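Local coordinates for protein Tv2483 (Treponema vincentii, PDB 6DET) that binds L-arginine with high selectivity as a lipoprotein of the solute-binding family 3, probably delivering it to an ABC transporter, at residues V59-D64 against N249-W254. Numbering follows the deposited sequence.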
loop_
_atom_site.group_PDB
_atom_site.type_symbol
_atom_site.label_atom_id
_atom_site.label_comp_id
_atom_site.label_asym_id
_atom_site.label_seq_id
_atom_site.Cartn_x
_atom_site.Cartn_y
_atom_site.Cartn_z
ATOM N N VAL A 59 5.532 12.210 -4.990
ATOM C CA VAL A 59 4.293 12.432 -5.727
ATOM C C VAL A 59 3.511 11.135 -5.713
ATOM O O VAL A 59 4.052 10.063 -5.431
ATOM C CB VAL A 59 4.542 12.885 -7.182
ATOM C CG1 VAL A 59 5.191 14.265 -7.211
ATOM C CG2 VAL A 59 5.420 11.871 -7.917
ATOM N N GLY A 60 2.217 11.241 -6.009
ATOM C CA GLY A 60 1.446 10.043 -6.213
ATOM C C GLY A 60 0.030 10.205 -5.716
ATOM O O GLY A 60 -0.353 11.263 -5.203
ATOM N N TYR A 61 -0.743 9.138 -5.895
ATOM C CA TYR A 61 -2.157 9.143 -5.533
ATOM C C TYR A 61 -2.338 9.438 -4.052
ATOM O O TYR A 61 -3.174 10.264 -3.674
ATOM C CB TYR A 61 -2.760 7.795 -5.885
ATOM C CG TYR A 61 -4.249 7.674 -5.700
ATOM C CD1 TYR A 61 -5.136 8.509 -6.385
ATOM C CD2 TYR A 61 -4.777 6.677 -4.889
ATOM C CE1 TYR A 61 -6.530 8.363 -6.244
ATOM C CE2 TYR A 61 -6.154 6.519 -4.756
ATOM C CZ TYR A 61 -7.019 7.369 -5.441
ATOM O OH TYR A 61 -8.383 7.246 -5.345
ATOM N N ASP A 62 -1.591 8.727 -3.192
ATOM C CA ASP A 62 -1.717 8.924 -1.747
ATOM C C ASP A 62 -1.271 10.320 -1.366
ATOM O O ASP A 62 -1.825 10.930 -0.454
ATOM C CB ASP A 62 -0.881 7.910 -0.968
ATOM C CG ASP A 62 -1.440 6.510 -0.973
ATOM O OD1 ASP A 62 -2.538 6.268 -1.528
ATOM O OD2 ASP A 62 -0.775 5.632 -0.376
ATOM N N ILE A 63 -0.268 10.839 -2.070
ATOM C CA ILE A 63 0.252 12.164 -1.769
ATOM C C ILE A 63 -0.769 13.224 -2.142
ATOM O O ILE A 63 -0.982 14.194 -1.403
ATOM C CB ILE A 63 1.581 12.374 -2.529
ATOM C CG1 ILE A 63 2.527 11.178 -2.338
ATOM C CG2 ILE A 63 2.229 13.660 -2.118
ATOM C CD1 ILE A 63 2.901 10.873 -0.918
ATOM N N ASP A 64 -1.421 13.066 -3.301
ATOM C CA ASP A 64 -2.416 14.053 -3.693
ATOM C C ASP A 64 -3.575 14.060 -2.700
ATOM O O ASP A 64 -4.071 15.126 -2.311
ATOM C CB ASP A 64 -2.919 13.755 -5.104
ATOM C CG ASP A 64 -1.957 14.225 -6.189
ATOM O OD1 ASP A 64 -1.009 14.962 -5.886
ATOM O OD2 ASP A 64 -2.182 13.862 -7.353
ATOM N N ASN A 249 -11.074 12.197 -9.427
ATOM C CA ASN A 249 -10.259 12.812 -10.455
ATOM C C ASN A 249 -8.772 12.597 -10.204
ATOM O O ASN A 249 -8.017 12.437 -11.165
ATOM C CB ASN A 249 -10.601 14.293 -10.576
ATOM C CG ASN A 249 -11.874 14.512 -11.368
ATOM O OD1 ASN A 249 -12.312 13.625 -12.107
ATOM N ND2 ASN A 249 -12.482 15.676 -11.210
ATOM N N PHE A 250 -8.335 12.551 -8.941
ATOM C CA PHE A 250 -6.972 12.087 -8.665
ATOM C C PHE A 250 -6.781 10.672 -9.196
ATOM O O PHE A 250 -5.722 10.331 -9.729
ATOM C CB PHE A 250 -6.656 12.082 -7.159
ATOM C CG PHE A 250 -6.492 13.461 -6.496
ATOM C CD1 PHE A 250 -6.046 14.579 -7.190
ATOM C CD2 PHE A 250 -6.754 13.593 -5.131
ATOM C CE1 PHE A 250 -5.884 15.808 -6.540
ATOM C CE2 PHE A 250 -6.604 14.808 -4.497
ATOM C CZ PHE A 250 -6.171 15.913 -5.203
ATOM N N SER A 251 -7.774 9.807 -8.994
ATOM C CA SER A 251 -7.658 8.437 -9.480
ATOM C C SER A 251 -7.544 8.396 -11.002
ATOM O O SER A 251 -6.756 7.616 -11.560
ATOM C CB SER A 251 -8.865 7.627 -9.011
ATOM O OG SER A 251 -8.801 6.291 -9.486
ATOM N N ARG A 252 -8.343 9.214 -11.695
ATOM C CA ARG A 252 -8.279 9.247 -13.156
ATOM C C ARG A 252 -6.910 9.735 -13.612
ATOM O O ARG A 252 -6.339 9.204 -14.566
ATOM C CB ARG A 252 -9.402 10.134 -13.713
ATOM C CG ARG A 252 -10.809 9.608 -13.399
ATOM C CD ARG A 252 -11.918 10.387 -14.105
ATOM N NE ARG A 252 -13.206 9.750 -13.878
ATOM C CZ ARG A 252 -14.099 10.142 -12.968
ATOM N NH1 ARG A 252 -13.858 11.197 -12.195
ATOM N NH2 ARG A 252 -15.246 9.485 -12.829
ATOM N N LYS A 253 -6.359 10.724 -12.911
ATOM C CA LYS A 253 -5.007 11.210 -13.192
ATOM C C LYS A 253 -3.979 10.093 -13.109
ATOM O O LYS A 253 -3.119 9.952 -13.995
ATOM C CB LYS A 253 -4.657 12.322 -12.206
ATOM C CG LYS A 253 -3.219 12.846 -12.255
ATOM C CD LYS A 253 -2.960 13.731 -11.007
ATOM C CE LYS A 253 -1.521 14.188 -10.856
ATOM N NZ LYS A 253 -1.378 14.995 -9.608
ATOM N N TRP A 254 -4.024 9.305 -12.035
ATOM C CA TRP A 254 -2.947 8.358 -11.751
ATOM C C TRP A 254 -3.179 6.963 -12.337
ATOM O O TRP A 254 -2.201 6.255 -12.634
ATOM C CB TRP A 254 -2.750 8.242 -10.240
ATOM C CG TRP A 254 -2.120 9.457 -9.649
ATOM C CD1 TRP A 254 -2.722 10.400 -8.873
ATOM C CD2 TRP A 254 -0.760 9.882 -9.818
ATOM N NE1 TRP A 254 -1.816 11.381 -8.534
ATOM C CE2 TRP A 254 -0.604 11.083 -9.107
ATOM C CE3 TRP A 254 0.336 9.358 -10.498
ATOM C CZ2 TRP A 254 0.619 11.766 -9.052
ATOM C CZ3 TRP A 254 1.540 10.042 -10.447
ATOM C CH2 TRP A 254 1.665 11.229 -9.735
#
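One carboxylate oxygen of Asp64 takes bonds from two residues of helix 246-255. Lys253 NZ reaches Asp64 OD2 at 2.6 Å, a salt bridge on the syn side and close to the carboxylate plane. The indole N-H of Trp254 is the second donor. Trp254 NE1 lies 2.8 Å from Asp64 OD2, with a nearly straight N-H...O angle of 164°. The oxygen sits in the indole plane, but the bond arrives from above the carboxylate plane. The lysine chain is extended from CG, itself anti to the backbone N (chi1 174°), and its CE passes over one face of the indole.

The opposite indole face rests on the start of helix 61-73. Gly60, the N-cap residue, puts its CA 3.7 Å from the centre of the six-membered ring in a CH-pi contact. The backbone N and CA of Tyr61 lie over the same face. Gly60 O is satisfied by Asp64 N, in the first turn of the helix. Asp64 also uses its CB, which stands 3.6 Å from the centre of the Phe250 ring, almost exactly on the normal.

Tyr61 turns its ring edge to the other helix. Tyr61 CE1 lies 3.3 Å from Ser251 N, and the Phe250 carbonyl carbon and Trp254 CD1 also sit at this edge. Phe255 meets the tyrosine ring edge to face. The Ser251 hydroxyl bonds outside the contact, to Ser257 O and Leu259 N.

The contact packs a late helix of this periplasmic-binding-protein fold against the start of helix 61-73, with the Tyr61 side chain about 12 Å from the bound arginine. Two donors on one oxygen hold Asp64 OD2 between the ammonium and the indole N-H. The nearby ammonium would be expected to keep that carboxylate ionised.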